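PDB 6A56: AJLec from Anthopleura japonica, which is a sea anemone lectin that binds a galactose-containing glycan through a calcium ion in its sugar pocket. Local coordinates for residues S17-N21 with N145-S149; L45-Q49 with W138-D142; D56-K62 with N110-L116. Residue numbers count along the deposited sequence, not the author numbering.

Contact 1. Residues S17-N21 with N145-S149; sequences SAKGN and NTMES. With CA (calcium ion), chain F; CA (calcium ion), chain E; GAL (beta-D-galactopyranose), chain C.
Glu-148 lays its side chain against the backbone of Lys-19 and Gly-20. Both segments are irregular loops. Their nearest CA atoms are those of Lys-19 and Glu-148, 5.4 Å apart. Glu-148 has chi1 p and chi2 t, so its carboxylate reaches across the gap. Glu-148 OE1 accepts a hydrogen bond from Gly-20 N at 2.8 Å, nearly straight at 168°. Gly-20 has positive phi (85°), a conformation that favours glycine. Lys-19 CB packs on Glu-148 O at 3.4 Å, while its extended chain carries NZ to Asn-151 O.

The other carboxylate oxygen, Glu-148 OE2, binds a calcium ion at 2.3 Å. Asn-21 OD1 (2.4 Å) and Asn-145 OD1 (2.3 Å) bind the same calcium ion; both side chains have chi1 m. Asn-145 ends the preceding helix in a Schellman motif. Water 3 lies 2.3 Å from the calcium and donates to Glu-148 OE1 at 2.8 Å. A second water accepts from Asn-21 ND2 at 2.8 Å and donates weakly to Asn-145 OD1 at 3.3 Å. Asp-142 completes the shell.

Two residues past Asn-145, the peptide turns to another calcium. Met-147 has phi/psi 55/40, and Met-147 O binds that calcium at 2.3 Å. Galactose O2 and O3 bind it too. The arrangement is a calcium site between two surface loops, next to a calcium-dependent sugar site.

Contact 2. Residues L45-Q49 with W138-D142; sequences LVTCQ and WYGED. With CA (calcium ion), chain E; CA (calcium ion), chain F; GAL (beta-D-galactopyranose), chain C.
The two backbones stay far apart; a shared calcium ion and one tyrosine ring bridge most of the gap. The nearest CA pairs are Cys-48 with Glu-141 at 7.8 Å and Val-46 with Tyr-139 at 8.8 Å. Residues 45-47 end a strand. Residues 138-139 end another, and a short helix starts at Gly-140 with Tyr-139 at its N-cap position.

Tyr-139, chi1 t, fills the gap. Val-46 CG2 packs on Tyr-139 CE1 at 3.6 Å, and Cys-48 CB approaches Tyr-139 OH at 3.3 Å. The hydroxyl itself is hydrogen-bonded to Gly-60 O. At the end of the strand, Thr-47 OG1 accepts from Gln-49 N at 3.0 Å, an ST turn. Cys-48, with phi/psi -94/0, turns its O to the calcium at 2.4 Å; its SG is in a disulfide with Cys-61.

From the first turn of the helix, Glu-141 (chi1 m, chi2 t) binds the calcium ion through OE1 at 2.5 Å. Glu-141 OE2 lies 2.5 Å from galactose O3. Next in the helix, Asp-142 binds the other calcium through O (2.4 Å) and OD1 (2.3 Å). Galactose O2 and O3 each bind the first calcium at 2.5 Å. Two neighbouring sugar hydroxyls thus bind the calcium directly, as in C-type lectin sugar sites.

Contact 3. Residues D56-K62 with N110-L116; sequences DSYWGCK and NAMSPEL
A type I beta turn, Asn-110 to Ser-113, docks on the loop that carries Cys-61 of the disulfide to Cys-48. The nearest CA atoms are Trp-59 with Ala-111 at 4.7 Å and Tyr-58 with Met-112 at 5.5 Å. Ala-111 O accepts two hydrogen bonds, from Tyr-58 N at 2.9 Å and Trp-59 N at 3.2 Å. Each segment also has hydrogen bonds of its own. Ser-57 OG accepts from Gly-60 N at 3.0 Å, an ST motif. Asn-110 OD1 accepts from Met-112 N at 2.9 Å, an Asx turn, and Ser-113 OG accepts from Asn-110 N at 2.9 Å.

Trp-59 NE1 (chi1 m) donates a hydrogen bond to Ser-113 O at 2.8 Å. Leu-116 CB sits over the five-membered ring of Trp-59, 3.8 Å from the centroid, a CH-pi contact at the start of strand 115-119. Met-112, with all three chi angles m, curls back so that Met-112 CE lies over the Tyr-58 ring, 3.9 Å from its centroid. Lys-62 CD packs on Met-112 CG at 3.9 Å.

In the fold
From the N terminus, the loop after strand 14-17 supplies the first half of contact 1. Strand 44-47 then gives the first half of contact 2, and the following loop that of contact 3. The chain closes these in reverse order. Residues 110-116 close contact 3 as strand 115-119 begins. Residues 138-142 close contact 2 at the end of strand 135-139. The loop 145-149 closes contact 1 before strand 152-163. Along the chain, contact 3 therefore lies within contact 2, and contact 2 within contact 1. Contacts 1 and 2 touch and share both calcium ions. Contacts 2 and 3 are joined by the Cys-48 to Cys-61 disulfide. Contacts 1 and 3 do not touch; their centres are about 17 Å apart.

Contact 1. Residues S17-N21 with N145-S149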
loop_
_atom_site.group_PDB
_atom_site.type_symbol
_atom_site.label_atom_id
_atom_site.label_comp_id
_atom_site.label_asym_id
_atom_site.label_seq_id
_atom_site.Cartn_x
_atom_site.Cartn_y
_atom_site.Cartn_z
ATOM N N SER A 17 -9.035 -27.235 8.355
ATOM C CA SER A 17 -10.227 -28.036 8.273
ATOM C C SER A 17 -11.476 -27.139 8.153
ATOM O O SER A 17 -11.350 -25.939 8.094
ATOM C CB SER A 17 -10.365 -29.014 9.426
ATOM O OG SER A 17 -9.256 -29.897 9.441
ATOM N N ALA A 18 -12.658 -27.778 8.094
ATOM C CA ALA A 18 -13.898 -27.065 7.784
ATOM C C ALA A 18 -14.838 -27.058 8.995
ATOM O O ALA A 18 -15.976 -26.555 8.893
ATOM C CB ALA A 18 -14.569 -27.638 6.556
ATOM N N LYS A 19 -14.371 -27.530 10.166
ATOM C CA LYS A 19 -15.137 -27.519 11.380
ATOM C C LYS A 19 -14.185 -27.786 12.556
ATOM O O LYS A 19 -13.061 -28.215 12.361
ATOM C CB LYS A 19 -16.238 -28.590 11.330
ATOM C CG LYS A 19 -15.758 -30.015 11.175
ATOM C CD LYS A 19 -16.870 -31.039 11.172
ATOM C CE LYS A 19 -16.317 -32.434 10.980
ATOM N NZ LYS A 19 -17.396 -33.423 10.810
ATOM N N GLY A 20 -14.695 -27.525 13.751
ATOM C CA GLY A 20 -13.976 -27.865 14.962
ATOM C C GLY A 20 -12.964 -26.840 15.415
ATOM O O GLY A 20 -12.121 -27.156 16.282
ATOM N N ASN A 21 -13.057 -25.599 14.947
ATOM C CA ASN A 21 -12.129 -24.546 15.235
ATOM C C ASN A 21 -10.718 -24.995 14.910
ATOM O O ASN A 21 -9.812 -25.006 15.750
ATOM C CB ASN A 21 -12.321 -24.038 16.671
ATOM C CG ASN A 21 -13.604 -23.236 16.824
ATOM O OD1 ASN A 21 -14.287 -22.866 15.861
ATOM N ND2 ASN A 21 -13.897 -22.864 18.065
ATOM N N ASN A 145 -19.166 -20.541 13.178
ATOM C CA ASN A 145 -19.957 -21.607 13.845
ATOM C C ASN A 145 -21.354 -21.732 13.233
ATOM O O ASN A 145 -22.343 -21.847 13.955
ATOM C CB ASN A 145 -19.987 -21.400 15.373
ATOM C CG ASN A 145 -18.576 -21.336 15.893
ATOM O OD1 ASN A 145 -17.814 -22.270 15.724
ATOM N ND2 ASN A 145 -18.244 -20.273 16.615
ATOM N N THR A 146 -21.427 -21.706 11.902
ATOM C CA THR A 146 -22.683 -21.779 11.185
ATOM C C THR A 146 -22.744 -23.086 10.387
ATOM O O THR A 146 -22.034 -23.233 9.385
ATOM C CB THR A 146 -22.858 -20.614 10.199
ATOM O OG1 THR A 146 -21.753 -20.600 9.305
ATOM C CG2 THR A 146 -23.014 -19.289 10.917
ATOM N N MET A 147 -23.612 -24.019 10.794
ATOM C CA MET A 147 -23.857 -25.210 10.008
ATOM C C MET A 147 -22.576 -25.991 9.695
ATOM O O MET A 147 -22.394 -26.548 8.597
ATOM C CB MET A 147 -24.606 -24.876 8.702
ATOM C CG MET A 147 -25.926 -24.215 8.975
ATOM S SD MET A 147 -26.654 -23.615 7.429
ATOM C CE MET A 147 -28.161 -22.866 8.042
ATOM N N GLU A 148 -21.685 -26.081 10.682
ATOM C CA GLU A 148 -20.397 -26.697 10.432
ATOM C C GLU A 148 -20.415 -28.210 10.629
ATOM O O GLU A 148 -19.476 -28.878 10.175
ATOM C CB GLU A 148 -19.265 -26.049 11.240
ATOM C CG GLU A 148 -19.297 -26.335 12.717
ATOM C CD GLU A 148 -18.087 -25.786 13.478
ATOM O OE1 GLU A 148 -17.360 -26.594 14.111
ATOM O OE2 GLU A 148 -17.937 -24.579 13.561
ATOM N N SER A 149 -21.402 -28.771 11.300
ATOM C CA SER A 149 -21.304 -30.157 11.731
ATOM C C SER A 149 -21.303 -31.156 10.572
ATOM O O SER A 149 -20.794 -32.262 10.738
ATOM C CB SER A 149 -22.391 -30.498 12.677
ATOM O OG SER A 149 -23.664 -30.573 12.064
HETATM CA CA CA F . -16.184 -23.517 14.640
HETATM CA CA CA E . -22.196 -27.102 6.382
HETATM C C1 GAL C . -26.687 -26.737 4.855
HETATM C C2 GAL C . -25.161 -26.822 4.867
HETATM C C3 GAL C . -24.614 -25.425 4.767
HETATM C C4 GAL C . -25.170 -24.711 3.532
HETATM C C5 GAL C . -26.670 -24.861 3.429
HETATM C C6 GAL C . -27.182 -24.319 2.093
HETATM O O2 GAL C . -24.621 -27.323 6.106
HETATM O O3 GAL C . -23.184 -25.518 4.765
HETATM O O4 GAL C . -24.552 -25.283 2.355
HETATM O O5 GAL C . -27.059 -26.230 3.561
HETATM O O6 GAL C . -28.612 -24.227 2.100
HETATM O O HOH W 1 -15.119 -20.131 15.910
HETATM O O HOH W 2 -16.555 -22.097 18.727
HETATM O O HOH W 3 -16.302 -25.180 16.234
#

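Contact 2. Residues L45-Q49 with W138-D142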
loop_
_atom_site.group_PDB
_atom_site.type_symbol
_atom_site.label_atom_id
_atom_site.label_comp_id
_atom_site.label_asym_id
_atom_site.label_seq_id
_atom_site.Cartn_x
_atom_site.Cartn_y
_atom_site.Cartn_z
ATOM N N LEU A 45 -9.215 -31.401 -0.106
ATOM C CA LEU A 45 -10.471 -30.803 -0.449
ATOM C C LEU A 45 -11.305 -30.597 0.822
ATOM O O LEU A 45 -11.201 -31.415 1.751
ATOM C CB LEU A 45 -11.302 -31.693 -1.377
ATOM C CG LEU A 45 -10.693 -31.901 -2.764
ATOM C CD1 LEU A 45 -11.315 -33.103 -3.461
ATOM C CD2 LEU A 45 -10.807 -30.702 -3.679
ATOM N N VAL A 46 -12.077 -29.508 0.856
ATOM C CA VAL A 46 -13.073 -29.277 1.908
ATOM C C VAL A 46 -14.472 -29.213 1.297
ATOM O O VAL A 46 -14.647 -28.966 0.103
ATOM C CB VAL A 46 -12.813 -27.989 2.696
ATOM C CG1 VAL A 46 -11.642 -28.203 3.662
ATOM C CG2 VAL A 46 -12.587 -26.812 1.764
ATOM N N THR A 47 -15.483 -29.411 2.137
ATOM C CA THR A 47 -16.879 -29.218 1.725
ATOM C C THR A 47 -17.706 -28.728 2.897
ATOM O O THR A 47 -17.422 -28.969 4.057
ATOM C CB THR A 47 -17.492 -30.524 1.171
ATOM O OG1 THR A 47 -18.815 -30.222 0.744
ATOM C CG2 THR A 47 -17.517 -31.653 2.166
ATOM N N CYS A 48 -18.798 -28.042 2.535
ATOM C CA CYS A 48 -19.796 -27.612 3.440
ATOM C C CYS A 48 -20.982 -28.577 3.565
ATOM O O CYS A 48 -21.903 -28.326 4.346
ATOM C CB CYS A 48 -20.280 -26.207 3.119
ATOM S SG CYS A 48 -21.464 -26.038 1.752
ATOM N N GLN A 49 -20.949 -29.697 2.822
ATOM C CA GLN A 49 -22.009 -30.693 2.925
ATOM C C GLN A 49 -21.424 -32.047 2.521
ATOM O O GLN A 49 -21.224 -32.287 1.318
ATOM C CB GLN A 49 -23.205 -30.300 2.054
ATOM C CG GLN A 49 -24.239 -31.409 1.923
ATOM C CD GLN A 49 -24.673 -31.700 3.320
ATOM O OE1 GLN A 49 -25.574 -31.021 3.853
ATOM N NE2 GLN A 49 -24.189 -32.761 3.926
ATOM N N TRP A 138 -8.992 -19.675 7.894
ATOM C CA TRP A 138 -10.221 -20.286 8.419
ATOM C C TRP A 138 -11.173 -20.673 7.262
ATOM O O TRP A 138 -11.335 -19.897 6.297
ATOM C CB TRP A 138 -10.997 -19.262 9.235
ATOM C CG TRP A 138 -10.530 -19.057 10.667
ATOM C CD1 TRP A 138 -9.665 -18.104 11.107
ATOM C CD2 TRP A 138 -11.017 -19.749 11.813
ATOM N NE1 TRP A 138 -9.563 -18.160 12.495
ATOM C CE2 TRP A 138 -10.405 -19.141 12.939
ATOM C CE3 TRP A 138 -11.931 -20.777 12.014
ATOM C CZ2 TRP A 138 -10.687 -19.560 14.256
ATOM C CZ3 TRP A 138 -12.222 -21.184 13.310
ATOM C CH2 TRP A 138 -11.599 -20.562 14.413
ATOM N N TYR A 139 -11.900 -21.730 7.507
ATOM C CA TYR A 139 -13.169 -21.974 6.741
ATOM C C TYR A 139 -14.241 -21.124 7.385
ATOM O O TYR A 139 -14.419 -21.183 8.651
ATOM C CB TYR A 139 -13.489 -23.469 6.827
ATOM C CG TYR A 139 -14.457 -23.919 5.747
ATOM C CD1 TYR A 139 -14.021 -24.094 4.429
ATOM C CD2 TYR A 139 -15.784 -24.182 6.039
ATOM C CE1 TYR A 139 -14.890 -24.548 3.427
ATOM C CE2 TYR A 139 -16.680 -24.600 5.048
ATOM C CZ TYR A 139 -16.220 -24.807 3.750
ATOM O OH TYR A 139 -17.121 -25.256 2.776
ATOM N N GLY A 140 -15.035 -20.362 6.615
ATOM C CA GLY A 140 -16.006 -19.465 7.187
ATOM C C GLY A 140 -17.045 -20.109 8.054
ATOM O O GLY A 140 -17.320 -19.603 9.181
ATOM N N GLU A 141 -17.584 -21.247 7.667
ATOM C CA GLU A 141 -18.605 -21.858 8.505
ATOM C C GLU A 141 -17.989 -22.259 9.864
ATOM O O GLU A 141 -18.687 -22.283 10.876
ATOM C CB GLU A 141 -19.192 -23.093 7.857
ATOM C CG GLU A 141 -20.124 -22.753 6.699
ATOM C CD GLU A 141 -21.066 -23.849 6.274
ATOM O OE1 GLU A 141 -20.794 -25.074 6.431
ATOM O OE2 GLU A 141 -22.139 -23.420 5.703
ATOM N N ASP A 142 -16.714 -22.660 9.854
ATOM C CA ASP A 142 -16.000 -22.949 11.126
ATOM C C ASP A 142 -15.817 -21.669 11.924
ATOM O O ASP A 142 -16.111 -21.654 13.161
ATOM C CB ASP A 142 -14.668 -23.626 10.791
ATOM C CG ASP A 142 -13.950 -24.174 12.032
ATOM O OD1 ASP A 142 -14.640 -24.330 13.075
ATOM O OD2 ASP A 142 -12.763 -24.494 11.915
HETATM CA CA CA E . -22.196 -27.102 6.382
HETATM CA CA CA F . -16.184 -23.517 14.640
HETATM C C1 GAL C . -26.687 -26.737 4.855
HETATM C C2 GAL C . -25.161 -26.822 4.867
HETATM C C3 GAL C . -24.614 -25.425 4.767
HETATM C C4 GAL C . -25.170 -24.711 3.532
HETATM C C5 GAL C . -26.670 -24.861 3.429
HETATM C C6 GAL C . -27.182 -24.319 2.093
HETATM O O2 GAL C . -24.621 -27.323 6.106
HETATM O O3 GAL C . -23.184 -25.518 4.765
HETATM O O4 GAL C . -24.552 -25.283 2.355
HETATM O O5 GAL C . -27.059 -26.230 3.561
HETATM O O6 GAL C . -28.612 -24.227 2.100
HETATM O O HOH W 3 -16.302 -25.180 16.234
#

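Contact 3. Residues D56-K62 with N110-L116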
loop_
_atom_site.group_PDB
_atom_site.type_symbol
_atom_site.label_atom_id
_atom_site.label_comp_id
_atom_site.label_asym_id
_atom_site.label_seq_id
_atom_site.Cartn_x
_atom_site.Cartn_y
_atom_site.Cartn_z
ATOM N N ASP A 56 -17.087 -30.514 -3.102
ATOM C CA ASP A 56 -15.688 -30.617 -2.662
ATOM C C ASP A 56 -14.834 -29.581 -3.389
ATOM O O ASP A 56 -14.896 -29.489 -4.626
ATOM C CB ASP A 56 -15.156 -32.018 -2.915
ATOM C CG ASP A 56 -15.707 -33.144 -2.066
ATOM O OD1 ASP A 56 -16.583 -32.899 -1.252
ATOM O OD2 ASP A 56 -15.186 -34.258 -2.244
ATOM N N SER A 57 -13.995 -28.849 -2.660
ATOM C CA SER A 57 -13.318 -27.737 -3.280
ATOM C C SER A 57 -12.043 -27.387 -2.522
ATOM O O SER A 57 -11.825 -27.888 -1.418
ATOM C CB SER A 57 -14.225 -26.544 -3.443
ATOM O OG SER A 57 -14.540 -25.991 -2.188
ATOM N N TYR A 58 -11.255 -26.473 -3.071
ATOM C CA TYR A 58 -10.084 -25.976 -2.344
ATOM C C TYR A 58 -10.472 -24.931 -1.289
ATOM O O TYR A 58 -9.892 -24.903 -0.202
ATOM C CB TYR A 58 -9.082 -25.383 -3.305
ATOM C CG TYR A 58 -8.614 -26.297 -4.417
ATOM C CD1 TYR A 58 -8.601 -27.679 -4.290
ATOM C CD2 TYR A 58 -8.115 -25.760 -5.586
ATOM C CE1 TYR A 58 -8.121 -28.507 -5.310
ATOM C CE2 TYR A 58 -7.635 -26.566 -6.604
ATOM C CZ TYR A 58 -7.653 -27.945 -6.472
ATOM O OH TYR A 58 -7.209 -28.737 -7.530
ATOM N N TRP A 59 -11.457 -24.055 -1.669
ATOM C CA TRP A 59 -11.628 -22.823 -0.909
ATOM C C TRP A 59 -13.031 -22.557 -0.407
ATOM O O TRP A 59 -13.298 -21.471 0.124
ATOM C CB TRP A 59 -11.170 -21.610 -1.724
ATOM C CG TRP A 59 -9.892 -21.756 -2.475
ATOM C CD1 TRP A 59 -9.736 -21.694 -3.815
ATOM C CD2 TRP A 59 -8.580 -22.010 -1.955
ATOM N NE1 TRP A 59 -8.460 -21.887 -4.182
ATOM C CE2 TRP A 59 -7.712 -22.092 -3.057
ATOM C CE3 TRP A 59 -8.044 -22.222 -0.669
ATOM C CZ2 TRP A 59 -6.342 -22.336 -2.927
ATOM C CZ3 TRP A 59 -6.689 -22.466 -0.542
ATOM C CH2 TRP A 59 -5.863 -22.549 -1.654
ATOM N N GLY A 60 -13.921 -23.527 -0.526
ATOM C CA GLY A 60 -15.302 -23.213 -0.150
ATOM C C GLY A 60 -16.211 -24.402 -0.327
ATOM O O GLY A 60 -16.043 -25.492 0.234
ATOM N N CYS A 61 -17.280 -24.133 -1.110
ATOM C CA CYS A 61 -18.332 -25.128 -1.268
ATOM C C CYS A 61 -18.881 -24.872 -2.677
ATOM O O CYS A 61 -19.683 -23.944 -2.845
ATOM C CB CYS A 61 -19.397 -24.974 -0.191
ATOM S SG CYS A 61 -20.371 -26.476 0.041
ATOM N N LYS A 62 -18.393 -25.633 -3.655
ATOM C CA LYS A 62 -18.704 -25.294 -5.054
ATOM C C LYS A 62 -20.091 -25.820 -5.441
ATOM O O LYS A 62 -20.522 -26.847 -4.950
ATOM C CB LYS A 62 -17.654 -25.828 -6.023
ATOM C CG LYS A 62 -17.592 -27.328 -6.228
ATOM C CD LYS A 62 -16.522 -27.729 -7.191
ATOM C CE LYS A 62 -16.667 -29.108 -7.713
ATOM N NZ LYS A 62 -16.777 -30.153 -6.708
ATOM N N ASN A 110 -12.619 -18.909 -8.342
ATOM C CA ASN A 110 -13.718 -19.769 -7.850
ATOM C C ASN A 110 -13.111 -20.743 -6.821
ATOM O O ASN A 110 -11.917 -20.651 -6.493
ATOM C CB ASN A 110 -14.527 -20.431 -8.968
ATOM C CG ASN A 110 -13.729 -21.415 -9.774
ATOM O OD1 ASN A 110 -12.853 -22.112 -9.295
ATOM N ND2 ASN A 110 -14.046 -21.444 -11.055
ATOM N N ALA A 111 -13.953 -21.648 -6.321
ATOM C CA ALA A 111 -13.489 -22.483 -5.208
ATOM C C ALA A 111 -12.512 -23.556 -5.663
ATOM O O ALA A 111 -11.947 -24.229 -4.793
ATOM C CB ALA A 111 -14.657 -23.100 -4.476
ATOM N N MET A 112 -12.291 -23.721 -6.987
ATOM C CA MET A 112 -11.290 -24.617 -7.532
ATOM C C MET A 112 -10.062 -23.898 -8.100
ATOM O O MET A 112 -9.221 -24.559 -8.697
ATOM C CB MET A 112 -11.902 -25.513 -8.597
ATOM C CG MET A 112 -13.002 -26.404 -8.071
ATOM S SD MET A 112 -12.462 -27.546 -6.823
ATOM C CE MET A 112 -11.115 -28.387 -7.666
ATOM N N SER A 113 -9.920 -22.597 -7.879
ATOM C CA SER A 113 -8.773 -21.888 -8.432
ATOM C C SER A 113 -7.493 -22.480 -7.852
ATOM O O SER A 113 -7.351 -22.500 -6.626
ATOM C CB SER A 113 -8.840 -20.413 -8.149
ATOM O OG SER A 113 -9.935 -19.782 -8.771
ATOM N N PRO A 114 -6.477 -22.884 -8.652
ATOM C CA PRO A 114 -5.279 -23.406 -8.037
ATOM C C PRO A 114 -4.584 -22.410 -7.108
ATOM O O PRO A 114 -3.895 -22.847 -6.178
ATOM C CB PRO A 114 -4.425 -23.864 -9.226
ATOM C CG PRO A 114 -5.468 -24.208 -10.262
ATOM C CD PRO A 114 -6.516 -23.130 -10.104
ATOM N N GLU A 115 -4.677 -21.141 -7.453
ATOM C CA GLU A 115 -4.200 -20.057 -6.602
ATOM C C GLU A 115 -5.336 -19.065 -6.432
ATOM O O GLU A 115 -5.963 -18.656 -7.442
ATOM C CB GLU A 115 -2.992 -19.359 -7.252
ATOM C CG GLU A 115 -1.775 -20.264 -7.344
ATOM C CD GLU A 115 -0.612 -19.553 -7.985
ATOM O OE1 GLU A 115 -0.742 -19.313 -9.228
ATOM O OE2 GLU A 115 0.458 -19.336 -7.261
ATOM N N LEU A 116 -5.616 -18.663 -5.195
ATOM C CA LEU A 116 -6.693 -17.752 -4.853
ATOM C C LEU A 116 -6.058 -16.465 -4.337
ATOM O O LEU A 116 -5.308 -16.510 -3.322
ATOM C CB LEU A 116 -7.626 -18.355 -3.807
ATOM C CG LEU A 116 -8.736 -17.401 -3.324
ATOM C CD1 LEU A 116 -9.729 -17.080 -4.414
ATOM C CD2 LEU A 116 -9.462 -18.031 -2.151
#